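Local coordinates for flavin reductase domain protein, FMN-binding (PDB 3HMZ), which binds FMN as a flavin reductase-like protein of the flavoredoxin family and probably acts as an oxidoreductase that uses NAD or NADP, at the interface of chains A and B. Numbering follows the deposited sequence. Chains: chain A/B, Flavin reductase domain protein, FMN-binding.

Contact 1: the interface of chains A and B. Residues chain A 193-196; chain B 188-191.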
ATOM      1  N   GLY A 193       7.473  -6.172 -10.285  1.00 14.20           N
ATOM      2  CA  GLY A 193       7.964  -6.350 -11.630  1.00 14.98           C
ATOM      3  C   GLY A 193       8.955  -5.345 -12.154  1.00 16.95           C
ATOM      4  O   GLY A 193       9.845  -4.918 -11.443  1.00 18.79           O
ATOM      5  N   GLU A 194       8.792  -5.016 -13.429  1.00 17.40           N
ATOM      6  CA  GLU A 194       9.717  -4.216 -14.213  1.00 19.10           C
ATOM      7  C   GLU A 194       9.809  -2.749 -13.773  1.00 17.51           C
ATOM      8  O   GLU A 194       8.799  -2.125 -13.474  1.00 17.32           O
ATOM      9  CB  GLU A 194       9.219  -4.281 -15.680  1.00 19.98           C
ATOM     10  CG  GLU A 194      10.049  -3.591 -16.701  1.00 23.27           C
ATOM     11  CD  GLU A 194       9.546  -3.803 -18.138  1.00 24.97           C
ATOM     12  OE1 GLU A 194       8.434  -4.385 -18.334  1.00 25.28           O
ATOM     13  OE2 GLU A 194      10.308  -3.369 -19.074  1.00 28.12           O
ATOM     14  N   SER A 195      11.029  -2.197 -13.818  1.00 17.87           N
ATOM     15  CA  SER A 195      11.267  -0.813 -13.521  1.00 17.36           C
ATOM     16  C   SER A 195      10.922   0.057 -14.729  1.00 17.90           C
ATOM     17  O   SER A 195      11.265  -0.277 -15.864  1.00 19.37           O
ATOM     18  CB  SER A 195      12.723  -0.570 -13.182  1.00 20.53           C
ATOM     19  OG  SER A 195      12.861   0.755 -12.657  1.00 22.96           O
ATOM     20  N   PHE A 196      10.280   1.177 -14.432  1.00 17.92           N
ATOM     21  CA  PHE A 196       9.932   2.246 -15.369  1.00 17.93           C
ATOM     22  C   PHE A 196      10.354   3.597 -14.806  1.00 19.38           C
ATOM     23  O   PHE A 196      10.318   3.797 -13.593  1.00 20.61           O
ATOM     24  CB  PHE A 196       8.433   2.273 -15.642  1.00 18.63           C
ATOM     25  CG  PHE A 196       7.991   1.134 -16.506  1.00 17.99           C
ATOM     26  CD1 PHE A 196       7.606  -0.069 -15.986  1.00 18.50           C
ATOM     27  CD2 PHE A 196       8.021   1.267 -17.860  1.00 20.66           C
ATOM     28  CE1 PHE A 196       7.222  -1.098 -16.808  1.00 19.23           C
ATOM     29  CE2 PHE A 196       7.624   0.231 -18.663  1.00 21.50           C
ATOM     30  CZ  PHE A 196       7.268  -0.946 -18.146  1.00 19.56           C
TER
ATOM     31  N   GLN B 188      10.804   7.181 -10.799  1.00 18.51           N
ATOM     32  CA  GLN B 188      10.939   5.733 -10.854  1.00 18.70           C
ATOM     33  C   GLN B 188       9.826   4.970 -10.139  1.00 16.96           C
ATOM     34  O   GLN B 188       9.526   5.202  -8.970  1.00 16.25           O
ATOM     35  CB  GLN B 188      12.307   5.319 -10.347  1.00 20.04           C
ATOM     36  CG  GLN B 188      12.692   3.853 -10.662  1.00 21.47           C
ATOM     37  CD  GLN B 188      12.328   2.936  -9.546  1.00 22.71           C
ATOM     38  OE1 GLN B 188      12.611   3.247  -8.386  1.00 23.88           O
ATOM     39  NE2 GLN B 188      11.744   1.775  -9.863  1.00 23.81           N
ATOM     40  N   PHE B 189       9.262   4.047 -10.896  1.00 16.06           N
ATOM     41  CA  PHE B 189       8.197   3.152 -10.493  1.00 15.39           C
ATOM     42  C   PHE B 189       8.554   1.730 -10.888  1.00 16.38           C
ATOM     43  O   PHE B 189       9.384   1.492 -11.757  1.00 18.30           O
ATOM     44  CB  PHE B 189       6.904   3.455 -11.271  1.00 16.56           C
ATOM     45  CG  PHE B 189       6.333   4.853 -11.094  1.00 15.62           C
ATOM     46  CD1 PHE B 189       6.903   5.957 -11.752  1.00 16.03           C
ATOM     47  CD2 PHE B 189       5.155   5.056 -10.382  1.00 16.02           C
ATOM     48  CE1 PHE B 189       6.377   7.232 -11.617  1.00 16.62           C
ATOM     49  CE2 PHE B 189       4.589   6.353 -10.267  1.00 16.31           C
ATOM     50  CZ  PHE B 189       5.192   7.423 -10.902  1.00 16.47           C
ATOM     51  N   TYR B 190       7.928   0.789 -10.218  1.00 15.70           N
ATOM     52  CA  TYR B 190       7.913  -0.598 -10.662  1.00 14.84           C
ATOM     53  C   TYR B 190       6.498  -0.943 -11.095  1.00 15.84           C
ATOM     54  O   TYR B 190       5.518  -0.550 -10.457  1.00 16.70           O
ATOM     55  CB  TYR B 190       8.324  -1.571  -9.575  1.00 16.22           C
ATOM     56  CG  TYR B 190       9.740  -1.482  -9.202  1.00 17.86           C
ATOM     57  CD1 TYR B 190      10.708  -2.070  -9.974  1.00 16.50           C
ATOM     58  CD2 TYR B 190      10.125  -0.821  -8.047  1.00 19.17           C
ATOM     59  CE1 TYR B 190      12.079  -1.964  -9.632  1.00 18.30           C
ATOM     60  CE2 TYR B 190      11.451  -0.730  -7.674  1.00 19.70           C
ATOM     61  CZ  TYR B 190      12.430  -1.302  -8.469  1.00 19.45           C
ATOM     62  OH  TYR B 190      13.762  -1.227  -8.100  1.00 21.90           O
ATOM     63  N   ALA B 191       6.397  -1.668 -12.199  1.00 15.53           N
ATOM     64  CA  ALA B 191       5.139  -2.278 -12.602  1.00 14.82           C
ATOM     65  C   ALA B 191       4.934  -3.534 -11.772  1.00 15.78           C
ATOM     66  O   ALA B 191       5.901  -4.172 -11.331  1.00 15.80           O
ATOM     67  CB  ALA B 191       5.159  -2.635 -14.102  1.00 15.45           C
TER
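A:Phe196 and B:Phe189 pair backbone to backbone where strand 188-197 of one chain runs antiparallel to the same strand of the other, an intermolecular beta-ladder in this FMN-binding, flavin reductase-like fold. Main-chain bonds carry the ladder. N of A:Phe196 gives its hydrogen to O of B:Phe189 at 2.8 Å, and N of B:Phe189 returns a nearly straight bond (178° at H) to O of A:Phe196 at 2.9 Å. Further along, N of B:Ala191 reaches O of A:Glu194 at 2.8 Å. Toward A:Gly193 the pairing becomes irregular: N of A:Gly193 meets O of B:Ala191 at 2.8 Å with 128° at the hydrogen.

Polar side chains add little. The amide NE2 of B:Gln188 makes a weak, long hydrogen bond of 3.2 Å to the hydroxyl OG of A:Ser195. The B:Gln188 chain bends at chi2 (-93°), which carries NE2 over the centre of the B:Tyr190 ring, 3.3 Å above its plane.

Apolar contacts flank the ladder on its two faces. The ring of B:Tyr190 turns its CD1-CE1 edge to the A:Gly193 to A:Ser195 backbone, CD1 lying 3.8 Å from CA of A:Ser195, with CE1 near that residue's CB. On the other face, the phenyl ring of A:Phe196 turns back along its own strand, and its CE1 rim meets the methyl CB of B:Ala191 at 3.7 Å.

Contact 2: the interface of chains A and B. Residues chain A 24, 27-28, 169, 192; chain B 182-184, 190.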
ATOM      1  N   ARG A  24      10.748   4.749   1.662  1.00 16.40           N
ATOM      2  CA  ARG A  24      10.912   4.118   0.341  1.00 15.85           C
ATOM      3  C   ARG A  24      10.835   2.588   0.388  1.00 15.38           C
ATOM      4  O   ARG A  24      10.518   1.943  -0.599  1.00 16.19           O
ATOM      5  CB  ARG A  24      12.207   4.543  -0.307  1.00 16.65           C
ATOM      6  CG  ARG A  24      12.212   6.025  -0.625  1.00 17.54           C
ATOM      7  CD  ARG A  24      13.428   6.385  -1.340  1.00 18.17           C
ATOM      8  NE  ARG A  24      13.517   7.824  -1.586  1.00 19.14           N
ATOM      9  CZ  ARG A  24      14.547   8.391  -2.191  1.00 18.45           C
ATOM     10  NH1 ARG A  24      15.596   7.673  -2.555  1.00 18.74           N
ATOM     11  NH2 ARG A  24      14.548   9.707  -2.377  1.00 19.96           N
ATOM     12  N   ASN A  27       7.132   2.111  -0.242  1.00 13.88           N
ATOM     13  CA  ASN A  27       6.431   2.999  -1.179  1.00 14.70           C
ATOM     14  C   ASN A  27       5.700   2.285  -2.309  1.00 14.57           C
ATOM     15  O   ASN A  27       4.635   2.737  -2.735  1.00 15.31           O
ATOM     16  CB  ASN A  27       7.376   4.072  -1.706  1.00 16.83           C
ATOM     17  CG  ASN A  27       6.829   5.463  -1.561  1.00 19.16           C
ATOM     18  OD1 ASN A  27       6.064   5.741  -0.660  1.00 23.10           O
ATOM     19  ND2 ASN A  27       7.290   6.361  -2.406  1.00 24.65           N
ATOM     20  N   HIS A  28       6.262   1.147  -2.724  1.00 14.37           N
ATOM     21  CA  HIS A  28       5.689   0.320  -3.763  1.00 13.48           C
ATOM     22  C   HIS A  28       4.533  -0.589  -3.269  1.00 14.21           C
ATOM     23  O   HIS A  28       3.995  -1.384  -4.039  1.00 13.94           O
ATOM     24  CB  HIS A  28       6.767  -0.484  -4.468  1.00 13.57           C
ATOM     25  CG  HIS A  28       7.484  -1.442  -3.587  1.00 14.73           C
ATOM     26  ND1 HIS A  28       8.163  -1.052  -2.447  1.00 14.99           N
ATOM     27  CD2 HIS A  28       7.703  -2.764  -3.730  1.00 14.60           C
ATOM     28  CE1 HIS A  28       8.716  -2.120  -1.895  1.00 15.06           C
ATOM     29  NE2 HIS A  28       8.443  -3.176  -2.650  1.00 14.77           N
ATOM     30  N   TRP A 169      15.525   0.738  -4.326  1.00 17.95           N
ATOM     31  CA  TRP A 169      15.367  -0.663  -4.600  1.00 17.18           C
ATOM     32  C   TRP A 169      16.111  -0.990  -5.877  1.00 17.89           C
ATOM     33  O   TRP A 169      16.235  -0.127  -6.774  1.00 18.82           O
ATOM     34  CB  TRP A 169      13.890  -1.049  -4.764  1.00 16.80           C
ATOM     35  CG  TRP A 169      13.129  -1.048  -3.493  1.00 15.18           C
ATOM     36  CD1 TRP A 169      12.318  -0.084  -3.045  1.00 16.43           C
ATOM     37  CD2 TRP A 169      13.133  -2.078  -2.490  1.00 14.66           C
ATOM     38  NE1 TRP A 169      11.747  -0.444  -1.842  1.00 15.76           N
ATOM     39  CE2 TRP A 169      12.265  -1.654  -1.456  1.00 15.20           C
ATOM     40  CE3 TRP A 169      13.797  -3.294  -2.355  1.00 15.19           C
ATOM     41  CZ2 TRP A 169      12.005  -2.427  -0.335  1.00 15.05           C
ATOM     42  CZ3 TRP A 169      13.551  -4.062  -1.213  1.00 15.76           C
ATOM     43  CH2 TRP A 169      12.645  -3.626  -0.237  1.00 15.34           C
ATOM     44  N   ILE A 192       6.713  -8.004  -7.324  1.00 14.15           N
ATOM     45  CA  ILE A 192       6.977  -6.741  -7.972  1.00 14.67           C
ATOM     46  C   ILE A 192       7.681  -7.055  -9.315  1.00 13.76           C
ATOM     47  O   ILE A 192       8.409  -8.053  -9.440  1.00 15.08           O
ATOM     48  CB  ILE A 192       7.833  -5.837  -7.045  1.00 14.37           C
ATOM     49  CG1 ILE A 192       7.747  -4.357  -7.441  1.00 15.11           C
ATOM     50  CG2 ILE A 192       9.291  -6.325  -6.923  1.00 15.08           C
ATOM     51  CD1 ILE A 192       6.286  -3.785  -7.470  1.00 14.96           C
TER
ATOM     52  N   HIS B 182       3.798   1.188  -9.158  1.00 14.01           N
ATOM     53  CA  HIS B 182       4.165   1.144  -7.734  1.00 13.29           C
ATOM     54  C   HIS B 182       5.364   2.054  -7.554  1.00 14.15           C
ATOM     55  O   HIS B 182       6.471   1.718  -7.926  1.00 14.35           O
ATOM     56  CB  HIS B 182       4.415  -0.311  -7.315  1.00 13.77           C
ATOM     57  CG  HIS B 182       3.241  -1.214  -7.557  1.00 13.68           C
ATOM     58  ND1 HIS B 182       2.444  -1.682  -6.535  1.00 12.81           N
ATOM     59  CD2 HIS B 182       2.663  -1.647  -8.707  1.00 13.55           C
ATOM     60  CE1 HIS B 182       1.455  -2.398  -7.052  1.00 13.93           C
ATOM     61  NE2 HIS B 182       1.547  -2.358  -8.369  1.00 13.68           N
ATOM     62  N   TYR B 183       5.103   3.254  -7.072  1.00 14.12           N
ATOM     63  CA  TYR B 183       6.129   4.295  -7.010  1.00 14.98           C
ATOM     64  C   TYR B 183       7.188   4.081  -5.975  1.00 15.78           C
ATOM     65  O   TYR B 183       6.894   3.595  -4.896  1.00 17.00           O
ATOM     66  CB  TYR B 183       5.452   5.619  -6.693  1.00 16.14           C
ATOM     67  CG  TYR B 183       6.307   6.845  -6.752  1.00 17.05           C
ATOM     68  CD1 TYR B 183       6.992   7.155  -7.903  1.00 17.32           C
ATOM     69  CD2 TYR B 183       6.295   7.780  -5.707  1.00 17.83           C
ATOM     70  CE1 TYR B 183       7.744   8.335  -8.006  1.00 18.60           C
ATOM     71  CE2 TYR B 183       7.031   8.973  -5.814  1.00 18.46           C
ATOM     72  CZ  TYR B 183       7.729   9.244  -6.968  1.00 19.64           C
ATOM     73  OH  TYR B 183       8.419  10.445  -7.063  1.00 23.29           O
ATOM     74  N   ILE B 184       8.420   4.475  -6.299  1.00 16.39           N
ATOM     75  CA  ILE B 184       9.472   4.575  -5.265  1.00 16.94           C
ATOM     76  C   ILE B 184       9.856   6.031  -5.027  1.00 18.42           C
ATOM     77  O   ILE B 184       9.580   6.586  -3.937  1.00 19.77           O
ATOM     78  CB  ILE B 184      10.710   3.719  -5.572  1.00 17.62           C
ATOM     79  CG1 ILE B 184      10.323   2.246  -5.664  1.00 19.06           C
ATOM     80  CG2 ILE B 184      11.766   3.951  -4.496  1.00 18.34           C
ATOM     81  CD1 ILE B 184       9.657   1.677  -4.377  1.00 20.46           C
ATOM     82  N   TYR B 190       7.928   0.789 -10.218  1.00 15.70           N
ATOM     83  CA  TYR B 190       7.913  -0.598 -10.662  1.00 14.84           C
ATOM     84  C   TYR B 190       6.498  -0.943 -11.095  1.00 15.84           C
ATOM     85  O   TYR B 190       5.518  -0.550 -10.457  1.00 16.70           O
ATOM     86  CB  TYR B 190       8.324  -1.571  -9.575  1.00 16.22           C
ATOM     87  CG  TYR B 190       9.740  -1.482  -9.202  1.00 17.86           C
ATOM     88  CD1 TYR B 190      10.708  -2.070  -9.974  1.00 16.50           C
ATOM     89  CD2 TYR B 190      10.125  -0.821  -8.047  1.00 19.17           C
ATOM     90  CE1 TYR B 190      12.079  -1.964  -9.632  1.00 18.30           C
ATOM     91  CE2 TYR B 190      11.451  -0.730  -7.674  1.00 19.70           C
ATOM     92  CZ  TYR B 190      12.430  -1.302  -8.469  1.00 19.45           C
ATOM     93  OH  TYR B 190      13.762  -1.227  -8.100  1.00 21.90           O
TER
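B:Ile184 rests its CD1 methyl against the pair formed by A:Trp169 and A:His28, two aromatic side chains of the partner, at the apolar centre of this patch of the A/B interface. Against the indole it crosses at about a right angle, and CD1 of the isoleucine meets CD1 of the five-membered ring at 3.5 Å. The isoleucine side chain lies parallel to A:His28, with its methyl 3.6 Å from the histidine CB. The A:His28 imidazole takes the crowded position between backbone N and carbonyl carbon (chi1 63°), which brings its CE1 over one face of the indole, toward the rim. O of A:Arg24, itself at the edge of the contact, receives the indole NE1 hydrogen at 3.0 Å, nearly in the ring plane, and so helps to fix how the tryptophan is turned.

Polar groups flank this contact. The imidazole of B:His182 presents its ND1 edge to the main-chain O of A:His28 at 3.0 Å; the acceptor lies close to the ring plane, although the donor is tilted 30° from the carbonyl plane. The amide ND2 of A:Asn27 bonds to O of B:Ile184 at 2.8 Å, and the same ND2 comes obliquely over the CD2 rim of the B:Tyr183 ring.

B:Tyr190 stands across A:Ile192, whose CG1 lies anti to its backbone N (chi1 -160°) and touches the tyrosine CB at 3.6 Å. Farther out, CE2 of the ring packs against CB of A:Trp169 at 3.8 Å. The phenol OH lies 3.0 Å from O of A:Trp169, beside the C=O bond and not beyond its oxygen, so a hydrogen bond there would be poorly directed. The A:Ile192 and B:His182 side chains run antiparallel, CD1 of the isoleucine against CB of the histidine.

In the fold, strand 181-185 of chain B faces the loop after 3-10 helix 19-25 of chain A, beside the short strand 168-169.

Contact 1 and contact 2 are neighbouring patches of one two-fold symmetric interface, the centres of their C-alpha atoms about 7 Å apart. B:Tyr190 is shared: its backbone and one ring edge belong to contact 1, while CB and the other ring edge meet chain A in contact 2. Strand 188-197 of chain A likewise serves both, continuing from A:Ile192 in contact 2 into A:Gly193 in contact 1, which would tie the backbone pairing to the side-chain packing. The symmetry repeats each patch with chains exchanged. Such continuity is consistent with a stable dimer, although the structure alone does not establish the state in solution.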